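Local atomic coordinates of beta-N-acetylhexosaminidase (Mycobacterium smegmatis, PDB entry 4YYF), a protein that probably hydrolyses terminal non-reducing N-acetyl-hexosamine residues from N-acetyl-beta-D-hexosaminides, as a member of glycosyl hydrolase family 3. Residues S102-G107 and V201-P206; G250-P255 and D261-S266; A268-L273 and A314-A319; D290-S293 and A297-Q300. The protein carries 1 engineered substitution. One frame throughout, in Å; residues are numbered along the deposited sequence.

Interaction 1. Residues S102-G107 and V201-P206; sequences SVDEEG and VLKHFP
Lys-203 reaches across to Asp-104 and Glu-106 inside the TIM barrel of this family 3 glycosidase. The two segments sit on strands 100-107 and 199-205, which are not direct neighbours: strand 153-154 runs between them, so the backbones stay far apart and side-chain ends make the whole contact. It is a network of salt bridges centred on one ammonium group. The shorter salt bridge joins Lys-203 NZ to Glu-106 OE2 at 2.8 Å and is also a hydrogen bond, the nitrogen arriving from above the carboxylate plane, 37° out of it. The second, looser bridge runs from Lys-203 NZ to Asp-104 OD1, 3.3 Å away. With CG beside the backbone N (chi1 -58°) and the chain extended beyond it, Glu-106 carries OE2 out to the ammonium. The lysine also runs straight beyond CG, its tail bridging the gap to the acids. As a principal hold on NZ, a hydrogen bond also goes to the carbonyl oxygen of Phe-155, while Arg-173 NH2 forms a salt bridge to the same Glu-106 OE2. A formic acid molecule, probably from the crystallisation liquor, lies beside Asp-104, as such molecules often do in pockets; this is consistent with a substrate site at the C-terminal ends of the barrel strands. Packing adds a last element: after the cis peptide between Lys-203 and His-204, Lys-203 CG lies 3.6 Å above the plane of the His-204 ring, over its centre.

Interaction 2. Residues G250-P255 and D261-S266; sequences GHMQVP and DPASLS
The carbonyl oxygen of Met-252, a selenomethionine in this model, takes the Ala-263 N-H in the shortest bond of the contact, Met-252 O to Ala-263 N at 2.7 Å. The bond is bent to 131° at the hydrogen, and the donor sits 36° above the carbonyl plane. Ala-263 CB presses on the same oxygen, 3.2 Å from Met-252 O. One residue further along, Ser-264 N gives a weak bond of 2.9 Å to Gly-250 O. Both segments belong to the long loop that leaves barrel strand 246-249 and leads to helix 267-275, and the two limbs run back against each other with a short 3-10 turn at 263-264. The serine turns its OG between its own N and carbonyl carbon (chi1 53°), where it meets the edge of the His-251 imidazole near the ring plane: His-251 ND1 to Ser-264 OG is 2.8 Å, and either atom could be the donor. On its other nitrogen, NE2, His-251 is held by Asp-291 O, so two bonds fix how the ring is turned. Pro-262 CB makes a van der Waals contact with His-251 O at 3.4 Å, as does Gln-253 CG with Asp-261 O at 3.6 Å. The apolar pairs are looser, Val-254 CG2 to Ala-263 CB at 4.4 Å and Met-252 CE to the same methyl at 4.5 Å.

Interaction 3. Residues A268-L273 and A314-A319; sequences AVYNLL and AGADNA. Engineered in segment 268-273: Val-269 (natural residue Ala).
Tyr-270 lays one face of its phenol ring on the backbone where Gly-315 passes into Ala-316. Gly-315 C and Ala-316 N lie over that face, each 3.4 Å above the ring plane and displaced toward the rim. Gly-315 CA makes a CH-pi contact there, 4.0 Å from the centroid of the Tyr-270 ring and 23° off its normal. Gly-315 is the first residue beyond helix 304-314 and has a positive phi; lacking a side chain, it lets the backbone come right up to Tyr-270 CB. The CE2 side of the ring packs against Ala-314 CB, with Tyr-270 CE2 3.6 Å from it, while Ala-314 O approaches Tyr-270 CD2 obliquely. Further along the ring, Ala-316 CB touches Tyr-270 OH at 3.4 Å. With CG beside the backbone N (chi1 -60°), the tyrosine runs out from its helix along the 314-316 chain, and the hydroxyl ends at the carbonyl of Ser-264, to which it hydrogen-bonds. Helix 267-275 is thus fastened against the connection from helix 304-314 to barrel strand 319-321, whose Asp-317 pairs with Arg-274 and Arg-354. Tyr-270 also touches Val-249 and Val-287 on strands 246-249 and 287-289. From the same helix Val-269, an engineered residue, packs on Val-249 and on Phe-205 of strand 199-205.

Interaction 4. Residues D290-S293 and A297-Q300; sequences DDLS and AINQ
The flat carboxamide of Asn-299 donates a hydrogen bond of 2.9 Å from ND2 to Ser-293 O, which lies in the amide plane. It joins the short helix 296-299 back to the loop that leads into it from strand 287-289 of the TIM barrel, a loop whose corner is an Asx turn. The other flat groups are the carboxylates of that loop. In the Asx turn, Asp-291 OD1 accepts from Ser-293 N at 2.9 Å, met from above the carboxylate plane, and also from Ser-294 N just beyond. Two backbone donors therefore grip one oxygen and hold the corner of the chain. At Asp-290, OD1 is met on its anti side, well out of the carboxylate plane, by Asp-291 N, 2.7 Å from Asp-290 OD1. The bond from Asn-299 is nearly straight, 168° at the hydrogen, although the nitrogen is tilted 30° from the plane of the Ser-293 carbonyl. Asn-299 holds CG between its own N and carbonyl carbon (chi1 75°), which folds the amide back toward the loop, and Asn-299 CB comes 3.4 Å from Ser-293 O.

The rest of the contact is apolar. Leu-292 and Ile-298 are buried, close to Val-308 and Ala-307 of helix 304-314, and Leu-292 also reaches Ala-319 on strand 319-321. The two side chains meet where Leu-292 CD2 lies 4.2 Å from Ile-298 CG1, while the other branch, Ile-298 CG2, rests 3.3 Å from Leu-292 O.

In the fold
Following the chain from the N terminus, interaction 1 comes first: it closes a span of 93 residues and joins two barrel strands across the strand between them. Interaction 2 opens only afterwards and pinches a short loop beyond strand 246-249, with Gly-250 N probably hydrogen-bonded to Phe-205 O at the end of interaction 1. The helix entered next starts interaction 3, whose larger loop ends after helix 304-314, and interaction 4 is nested within it as a tight turn beyond strand 287-289. No two contacts cross. Pro-206 packs on Met-252, His-204 on Asp-290, and Ala-314 CB on Leu-265 and Ser-266, so barrel strands, their following loops and one outer helix interlock.

Interaction 1. Residues S102-G107 and V201-P206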
loop_
_atom_site.group_PDB
_atom_site.type_symbol
_atom_site.label_atom_id
_atom_site.label_comp_id
_atom_site.label_asym_id
_atom_site.label_seq_id
_atom_site.Cartn_x
_atom_site.Cartn_y
_atom_site.Cartn_z
ATOM N N SER A 102 3.076 2.423 8.566
ATOM C CA SER A 102 3.182 1.325 7.610
ATOM C C SER A 102 4.630 0.933 7.371
ATOM O O SER A 102 5.548 1.696 7.684
ATOM C CB SER A 102 2.505 1.703 6.292
ATOM O OG SER A 102 3.084 2.882 5.748
ATOM N N VAL A 103 4.825 -0.259 6.798
ATOM C CA VAL A 103 6.151 -0.811 6.568
ATOM C C VAL A 103 6.060 -1.915 5.506
ATOM O O VAL A 103 5.001 -2.532 5.339
ATOM C CB VAL A 103 6.737 -1.393 7.894
ATOM C CG1 VAL A 103 5.912 -2.609 8.368
ATOM C CG2 VAL A 103 8.216 -1.775 7.724
ATOM N N ASP A 104 7.150 -2.138 4.777
ATOM C CA ASP A 104 7.302 -3.334 3.945
ATOM C C ASP A 104 7.889 -4.476 4.780
ATOM O O ASP A 104 9.103 -4.593 4.907
ATOM C CB ASP A 104 8.263 -3.080 2.782
ATOM C CG ASP A 104 7.597 -2.430 1.580
ATOM O OD1 ASP A 104 6.349 -2.380 1.520
ATOM O OD2 ASP A 104 8.337 -1.976 0.674
ATOM N N GLU A 105 7.044 -5.333 5.335
ATOM C CA GLU A 105 7.541 -6.459 6.123
ATOM C C GLU A 105 6.995 -7.774 5.549
ATOM O O GLU A 105 5.991 -8.312 6.030
ATOM C CB GLU A 105 7.178 -6.264 7.604
ATOM C CG GLU A 105 7.753 -7.298 8.548
ATOM C CD GLU A 105 9.211 -7.614 8.278
ATOM O OE1 GLU A 105 9.495 -8.722 7.782
ATOM O OE2 GLU A 105 10.083 -6.769 8.577
ATOM N N GLU A 106 7.660 -8.264 4.500
ATOM C CA GLU A 106 7.233 -9.456 3.752
ATOM C C GLU A 106 7.998 -10.690 4.193
ATOM O O GLU A 106 7.498 -11.811 4.089
ATOM C CB GLU A 106 7.500 -9.261 2.247
ATOM C CG GLU A 106 6.817 -8.041 1.632
ATOM C CD GLU A 106 7.315 -7.729 0.229
ATOM O OE1 GLU A 106 7.779 -8.667 -0.464
ATOM O OE2 GLU A 106 7.243 -6.541 -0.176
ATOM N N GLY A 107 9.234 -10.479 4.645
ATOM C CA GLY A 107 10.146 -11.572 4.940
ATOM C C GLY A 107 11.155 -11.682 3.818
ATOM O O GLY A 107 10.994 -11.047 2.772
ATOM N N VAL A 201 -2.064 -5.621 3.154
ATOM C CA VAL A 201 -2.286 -4.957 1.864
ATOM C C VAL A 201 -1.832 -5.886 0.735
ATOM O O VAL A 201 -0.647 -6.159 0.599
ATOM C CB VAL A 201 -1.520 -3.619 1.762
ATOM C CG1 VAL A 201 -1.936 -2.862 0.473
ATOM C CG2 VAL A 201 -1.780 -2.728 3.002
ATOM N N LEU A 202 -2.783 -6.371 -0.060
ATOM C CA LEU A 202 -2.484 -7.242 -1.200
ATOM C C LEU A 202 -1.836 -6.434 -2.331
ATOM O O LEU A 202 -2.355 -5.390 -2.716
ATOM C CB LEU A 202 -3.782 -7.863 -1.718
ATOM C CG LEU A 202 -4.710 -8.501 -0.680
ATOM C CD1 LEU A 202 -6.021 -8.926 -1.337
ATOM C CD2 LEU A 202 -4.038 -9.710 -0.030
ATOM N N LYS A 203 -0.719 -6.910 -2.882
ATOM C CA LYS A 203 -0.001 -6.137 -3.913
ATOM C C LYS A 203 0.642 -7.091 -4.934
ATOM O O LYS A 203 0.868 -8.257 -4.596
ATOM C CB LYS A 203 1.045 -5.221 -3.248
ATOM C CG LYS A 203 2.235 -5.955 -2.637
ATOM C CD LYS A 203 3.036 -5.022 -1.696
ATOM C CE LYS A 203 4.365 -5.654 -1.275
ATOM N NZ LYS A 203 5.130 -4.762 -0.335
ATOM N N HIS A 204 0.937 -6.657 -6.168
ATOM C CA HIS A 204 0.722 -5.303 -6.692
ATOM C C HIS A 204 -0.324 -5.357 -7.823
ATOM O O HIS A 204 -0.022 -5.794 -8.933
ATOM C CB HIS A 204 2.044 -4.726 -7.250
ATOM C CG HIS A 204 3.186 -4.723 -6.275
ATOM N ND1 HIS A 204 3.974 -5.843 -6.035
ATOM C CD2 HIS A 204 3.705 -3.745 -5.494
ATOM C CE1 HIS A 204 4.893 -5.552 -5.143
ATOM N NE2 HIS A 204 4.757 -4.276 -4.792
ATOM N N PHE A 205 -1.547 -4.913 -7.543
ATOM C CA PHE A 205 -2.682 -5.028 -8.474
ATOM C C PHE A 205 -2.483 -4.210 -9.760
ATOM O O PHE A 205 -2.007 -3.072 -9.711
ATOM C CB PHE A 205 -3.949 -4.559 -7.742
ATOM C CG PHE A 205 -5.229 -4.741 -8.510
ATOM C CD1 PHE A 205 -5.696 -3.744 -9.367
ATOM C CD2 PHE A 205 -6.007 -5.883 -8.329
ATOM C CE1 PHE A 205 -6.900 -3.900 -10.059
ATOM C CE2 PHE A 205 -7.212 -6.036 -9.015
ATOM C CZ PHE A 205 -7.657 -5.037 -9.880
ATOM N N PRO A 206 -2.870 -4.768 -10.930
ATOM C CA PRO A 206 -3.458 -6.095 -11.172
ATOM C C PRO A 206 -2.437 -7.205 -11.433
ATOM O O PRO A 206 -2.795 -8.241 -12.004
ATOM C CB PRO A 206 -4.272 -5.868 -12.441
ATOM C CG PRO A 206 -3.440 -4.855 -13.210
ATOM C CD PRO A 206 -2.947 -3.913 -12.128
#

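Interaction 2. Residues G250-P255 and D261-S266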
loop_
_atom_site.group_PDB
_atom_site.type_symbol
_atom_site.label_atom_id
_atom_site.label_comp_id
_atom_site.label_asym_id
_atom_site.label_seq_id
_atom_site.Cartn_x
_atom_site.Cartn_y
_atom_site.Cartn_z
ATOM N N GLY A 250 0.045 -1.277 -8.529
ATOM C CA GLY A 250 1.410 -1.038 -8.971
ATOM C C GLY A 250 1.473 -0.118 -10.183
ATOM O O GLY A 250 0.444 0.367 -10.652
ATOM N N HIS A 251 2.678 0.115 -10.702
ATOM C CA HIS A 251 2.879 1.103 -11.759
ATOM C C HIS A 251 2.979 0.482 -13.156
ATOM O O HIS A 251 3.317 1.179 -14.122
ATOM C CB HIS A 251 4.156 1.936 -11.501
ATOM C CG HIS A 251 4.190 2.611 -10.157
ATOM N ND1 HIS A 251 3.086 3.205 -9.587
ATOM C CD2 HIS A 251 5.211 2.782 -9.281
ATOM C CE1 HIS A 251 3.423 3.715 -8.411
ATOM N NE2 HIS A 251 4.705 3.474 -8.204
HETATM N N MSE A 252 2.706 -0.814 -13.280
HETATM C CA MSE A 252 2.840 -1.465 -14.589
HETATM C C MSE A 252 1.833 -0.882 -15.569
HETATM O O MSE A 252 0.747 -0.458 -15.167
HETATM C CB MSE A 252 2.570 -2.965 -14.483
HETATM C CG MSE A 252 3.329 -3.704 -13.391
HETATM SE SE MSE A 252 2.443 -3.667 -11.644
HETATM C CE MSE A 252 0.610 -3.896 -12.199
ATOM N N GLN A 253 2.194 -0.866 -16.849
ATOM C CA GLN A 253 1.238 -0.576 -17.910
ATOM C C GLN A 253 0.582 -1.893 -18.318
ATOM O O GLN A 253 1.276 -2.897 -18.508
ATOM C CB GLN A 253 1.957 0.040 -19.111
ATOM C CG GLN A 253 2.628 1.368 -18.787
ATOM C CD GLN A 253 3.708 1.741 -19.779
ATOM O OE1 GLN A 253 3.442 1.892 -20.968
ATOM N NE2 GLN A 253 4.942 1.881 -19.290
ATOM N N VAL A 254 -0.743 -1.894 -18.446
ATOM C CA VAL A 254 -1.478 -3.117 -18.779
ATOM C C VAL A 254 -2.189 -2.991 -20.126
ATOM O O VAL A 254 -3.138 -2.217 -20.244
ATOM C CB VAL A 254 -2.551 -3.429 -17.699
ATOM C CG1 VAL A 254 -3.263 -4.757 -17.996
ATOM C CG2 VAL A 254 -1.949 -3.422 -16.294
ATOM N N PRO A 255 -1.749 -3.763 -21.145
ATOM C CA PRO A 255 -2.429 -3.738 -22.450
ATOM C C PRO A 255 -3.878 -4.193 -22.309
ATOM O O PRO A 255 -4.139 -5.167 -21.604
ATOM C CB PRO A 255 -1.639 -4.756 -23.291
ATOM C CG PRO A 255 -0.310 -4.906 -22.579
ATOM C CD PRO A 255 -0.632 -4.725 -21.122
ATOM N N ASP A 261 -0.545 4.220 -19.708
ATOM C CA ASP A 261 -0.546 4.820 -18.377
ATOM C C ASP A 261 -0.122 3.792 -17.343
ATOM O O ASP A 261 -0.514 2.625 -17.425
ATOM C CB ASP A 261 -1.935 5.341 -18.007
ATOM C CG ASP A 261 -2.373 6.516 -18.856
ATOM O OD1 ASP A 261 -1.511 7.267 -19.350
ATOM O OD2 ASP A 261 -3.595 6.690 -19.019
ATOM N N PRO A 262 0.671 4.217 -16.352
ATOM C CA PRO A 262 0.941 3.310 -15.232
ATOM C C PRO A 262 -0.378 2.930 -14.562
ATOM O O PRO A 262 -1.280 3.766 -14.484
ATOM C CB PRO A 262 1.794 4.166 -14.289
ATOM C CG PRO A 262 2.416 5.210 -15.191
ATOM C CD PRO A 262 1.333 5.523 -16.189
ATOM N N ALA A 263 -0.508 1.695 -14.090
ATOM C CA ALA A 263 -1.816 1.244 -13.615
ATOM C C ALA A 263 -2.313 2.096 -12.442
ATOM O O ALA A 263 -3.491 2.417 -12.358
ATOM C CB ALA A 263 -1.782 -0.245 -13.255
ATOM N N SER A 264 -1.395 2.485 -11.558
ATOM C CA SER A 264 -1.707 3.346 -10.418
ATOM C C SER A 264 -2.321 4.701 -10.789
ATOM O O SER A 264 -2.971 5.347 -9.949
ATOM C CB SER A 264 -0.437 3.584 -9.599
ATOM O OG SER A 264 0.602 4.057 -10.445
ATOM N N LEU A 265 -2.106 5.136 -12.028
ATOM C CA LEU A 265 -2.571 6.454 -12.481
ATOM C C LEU A 265 -3.679 6.371 -13.531
ATOM O O LEU A 265 -3.994 7.358 -14.196
ATOM C CB LEU A 265 -1.400 7.277 -13.043
ATOM C CG LEU A 265 -0.144 7.402 -12.177
ATOM C CD1 LEU A 265 0.840 8.386 -12.814
ATOM C CD2 LEU A 265 -0.462 7.818 -10.745
ATOM N N SER A 266 -4.279 5.196 -13.683
ATOM C CA SER A 266 -5.286 4.995 -14.723
ATOM C C SER A 266 -6.648 4.703 -14.088
ATOM O O SER A 266 -6.766 3.786 -13.254
ATOM C CB SER A 266 -4.836 3.853 -15.649
ATOM O OG SER A 266 -5.879 3.379 -16.482
#

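Interaction 3. Residues A268-L273 and A314-A319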
loop_
_atom_site.group_PDB
_atom_site.type_symbol
_atom_site.label_atom_id
_atom_site.label_comp_id
_atom_site.label_asym_id
_atom_site.label_seq_id
_atom_site.Cartn_x
_atom_site.Cartn_y
_atom_site.Cartn_z
ATOM N N ALA A 268 -9.098 3.309 -15.339
ATOM C CA ALA A 268 -9.518 1.963 -15.717
ATOM C C ALA A 268 -9.171 0.917 -14.661
ATOM O O ALA A 268 -9.938 -0.027 -14.435
ATOM C CB ALA A 268 -8.931 1.585 -17.046
ATOM N N VAL A 269 -8.016 1.071 -14.024
ATOM C CA VAL A 269 -7.574 0.105 -13.029
ATOM C C VAL A 269 -8.502 0.106 -11.825
ATOM O O VAL A 269 -8.925 -0.955 -11.353
ATOM C CB VAL A 269 -6.153 0.411 -12.564
ATOM C CG1 VAL A 269 -5.597 -0.753 -11.738
ATOM C CG2 VAL A 269 -5.309 0.629 -13.748
ATOM N N TYR A 270 -8.832 1.302 -11.348
ATOM C CA TYR A 270 -9.691 1.437 -10.181
ATOM C C TYR A 270 -11.123 1.030 -10.497
ATOM O O TYR A 270 -11.763 0.357 -9.686
ATOM C CB TYR A 270 -9.580 2.851 -9.598
ATOM C CG TYR A 270 -8.155 3.155 -9.187
ATOM C CD1 TYR A 270 -7.662 2.736 -7.962
ATOM C CD2 TYR A 270 -7.286 3.824 -10.048
ATOM C CE1 TYR A 270 -6.348 2.989 -7.591
ATOM C CE2 TYR A 270 -5.977 4.087 -9.683
ATOM C CZ TYR A 270 -5.516 3.671 -8.456
ATOM O OH TYR A 270 -4.217 3.938 -8.101
ATOM N N ASN A 271 -11.615 1.385 -11.682
ATOM C CA ASN A 271 -12.929 0.901 -12.093
ATOM C C ASN A 271 -12.976 -0.625 -12.106
ATOM O O ASN A 271 -13.973 -1.217 -11.722
ATOM C CB ASN A 271 -13.349 1.447 -13.468
ATOM C CG ASN A 271 -13.672 2.921 -13.441
ATOM O OD1 ASN A 271 -14.008 3.482 -12.392
ATOM N ND2 ASN A 271 -13.569 3.566 -14.600
ATOM N N LEU A 272 -11.892 -1.256 -12.555
ATOM C CA LEU A 272 -11.848 -2.713 -12.636
ATOM C C LEU A 272 -12.007 -3.311 -11.239
ATOM O O LEU A 272 -12.754 -4.266 -11.039
ATOM C CB LEU A 272 -10.519 -3.173 -13.239
ATOM C CG LEU A 272 -10.407 -4.671 -13.530
ATOM C CD1 LEU A 272 -11.276 -5.049 -14.708
ATOM C CD2 LEU A 272 -8.936 -5.058 -13.784
ATOM N N LEU A 273 -11.309 -2.714 -10.277
ATOM C CA LEU A 273 -11.328 -3.162 -8.887
ATOM C C LEU A 273 -12.675 -2.868 -8.216
ATOM O O LEU A 273 -13.257 -3.743 -7.562
ATOM C CB LEU A 273 -10.156 -2.513 -8.130
ATOM C CG LEU A 273 -9.842 -2.930 -6.694
ATOM C CD1 LEU A 273 -9.642 -4.442 -6.588
ATOM C CD2 LEU A 273 -8.600 -2.169 -6.179
ATOM N N ALA A 314 -7.522 9.168 -10.475
ATOM C CA ALA A 314 -7.783 7.869 -11.085
ATOM C C ALA A 314 -8.620 6.983 -10.161
ATOM O O ALA A 314 -9.398 6.157 -10.618
ATOM C CB ALA A 314 -6.483 7.185 -11.465
ATOM N N GLY A 315 -8.455 7.143 -8.857
ATOM C CA GLY A 315 -9.288 6.396 -7.935
ATOM C C GLY A 315 -8.595 5.813 -6.726
ATOM O O GLY A 315 -9.230 5.110 -5.937
ATOM N N ALA A 316 -7.306 6.107 -6.549
ATOM C CA ALA A 316 -6.626 5.668 -5.337
ATOM C C ALA A 316 -7.209 6.386 -4.120
ATOM O O ALA A 316 -7.622 7.543 -4.216
ATOM C CB ALA A 316 -5.121 5.914 -5.436
ATOM N N ASP A 317 -7.245 5.700 -2.980
ATOM C CA ASP A 317 -7.672 6.335 -1.730
ATOM C C ASP A 317 -6.476 6.869 -0.973
ATOM O O ASP A 317 -6.616 7.692 -0.067
ATOM C CB ASP A 317 -8.329 5.326 -0.801
ATOM C CG ASP A 317 -9.535 4.684 -1.404
ATOM O OD1 ASP A 317 -10.458 5.422 -1.803
ATOM O OD2 ASP A 317 -9.551 3.437 -1.477
ATOM N N ASN A 318 -5.299 6.361 -1.302
ATOM C CA ASN A 318 -4.123 6.719 -0.527
ATOM C C ASN A 318 -2.875 6.783 -1.393
ATOM O O ASN A 318 -2.452 5.784 -1.971
ATOM C CB ASN A 318 -3.924 5.729 0.623
ATOM C CG ASN A 318 -3.060 6.296 1.732
ATOM O OD1 ASN A 318 -1.863 6.522 1.552
ATOM N ND2 ASN A 318 -3.668 6.536 2.886
ATOM N N ALA A 319 -2.295 7.971 -1.479
ATOM C CA ALA A 319 -1.115 8.204 -2.307
ATOM C C ALA A 319 0.117 8.110 -1.438
ATOM O O ALA A 319 0.261 8.859 -0.459
ATOM C CB ALA A 319 -1.193 9.576 -2.965
#

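Interaction 4. Residues D290-S293 and A297-Q300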
loop_
_atom_site.group_PDB
_atom_site.type_symbol
_atom_site.label_atom_id
_atom_site.label_comp_id
_atom_site.label_asym_id
_atom_site.label_seq_id
_atom_site.Cartn_x
_atom_site.Cartn_y
_atom_site.Cartn_z
ATOM N N ASP A 290 1.577 2.247 -5.102
ATOM C CA ASP A 290 2.982 1.959 -4.826
ATOM C C ASP A 290 3.692 3.321 -4.789
ATOM O O ASP A 290 3.081 4.354 -5.086
ATOM C CB ASP A 290 3.540 1.057 -5.939
ATOM C CG ASP A 290 4.813 0.304 -5.542
ATOM O OD1 ASP A 290 5.449 0.628 -4.520
ATOM O OD2 ASP A 290 5.185 -0.623 -6.288
ATOM N N ASP A 291 4.966 3.318 -4.410
ATOM C CA ASP A 291 5.766 4.538 -4.212
ATOM C C ASP A 291 5.791 5.432 -5.455
ATOM O O ASP A 291 6.244 5.020 -6.516
ATOM C CB ASP A 291 7.173 4.098 -3.764
ATOM C CG ASP A 291 8.234 5.182 -3.856
ATOM O OD1 ASP A 291 7.936 6.393 -3.852
ATOM O OD2 ASP A 291 9.418 4.787 -3.912
ATOM N N LEU A 292 5.285 6.657 -5.301
ATOM C CA LEU A 292 5.139 7.606 -6.411
ATOM C C LEU A 292 6.342 8.521 -6.658
ATOM O O LEU A 292 6.375 9.231 -7.661
ATOM C CB LEU A 292 3.893 8.477 -6.219
ATOM C CG LEU A 292 2.533 7.787 -6.209
ATOM C CD1 LEU A 292 1.468 8.756 -5.743
ATOM C CD2 LEU A 292 2.190 7.250 -7.593
ATOM N N SER A 293 7.335 8.511 -5.770
ATOM C CA SER A 293 8.441 9.470 -5.904
ATOM C C SER A 293 9.775 8.860 -6.356
ATOM O O SER A 293 10.475 9.433 -7.193
ATOM C CB SER A 293 8.638 10.247 -4.605
ATOM O OG SER A 293 9.078 9.384 -3.568
ATOM N N ALA A 297 9.156 4.219 -13.000
ATOM C CA ALA A 297 7.950 4.054 -13.821
ATOM C C ALA A 297 7.049 5.285 -13.696
ATOM O O ALA A 297 6.290 5.612 -14.609
ATOM C CB ALA A 297 7.181 2.785 -13.424
ATOM N N ILE A 298 7.122 5.941 -12.540
ATOM C CA ILE A 298 6.365 7.162 -12.295
ATOM C C ILE A 298 7.214 8.416 -12.512
ATOM O O ILE A 298 6.833 9.319 -13.271
ATOM C CB ILE A 298 5.809 7.213 -10.857
ATOM C CG1 ILE A 298 4.903 6.016 -10.597
ATOM C CG2 ILE A 298 5.032 8.523 -10.631
ATOM C CD1 ILE A 298 3.716 5.936 -11.571
ATOM N N ASN A 299 8.363 8.477 -11.851
ATOM C CA ASN A 299 9.063 9.760 -11.733
ATOM C C ASN A 299 9.700 10.252 -13.027
ATOM O O ASN A 299 10.042 11.434 -13.156
ATOM C CB ASN A 299 10.012 9.809 -10.506
ATOM C CG ASN A 299 11.299 9.012 -10.692
ATOM O OD1 ASN A 299 11.759 8.787 -11.805
ATOM N ND2 ASN A 299 11.915 8.632 -9.579
ATOM N N GLN A 300 9.823 9.357 -14.001
ATOM C CA GLN A 300 10.344 9.752 -15.306
ATOM C C GLN A 300 9.286 10.474 -16.131
ATOM O O GLN A 300 9.593 11.058 -17.169
ATOM C CB GLN A 300 10.850 8.534 -16.078
ATOM C CG GLN A 300 12.141 7.963 -15.537
ATOM C CD GLN A 300 12.447 6.594 -16.113
ATOM O OE1 GLN A 300 11.817 6.161 -17.082
ATOM N NE2 GLN A 300 13.415 5.904 -15.519
#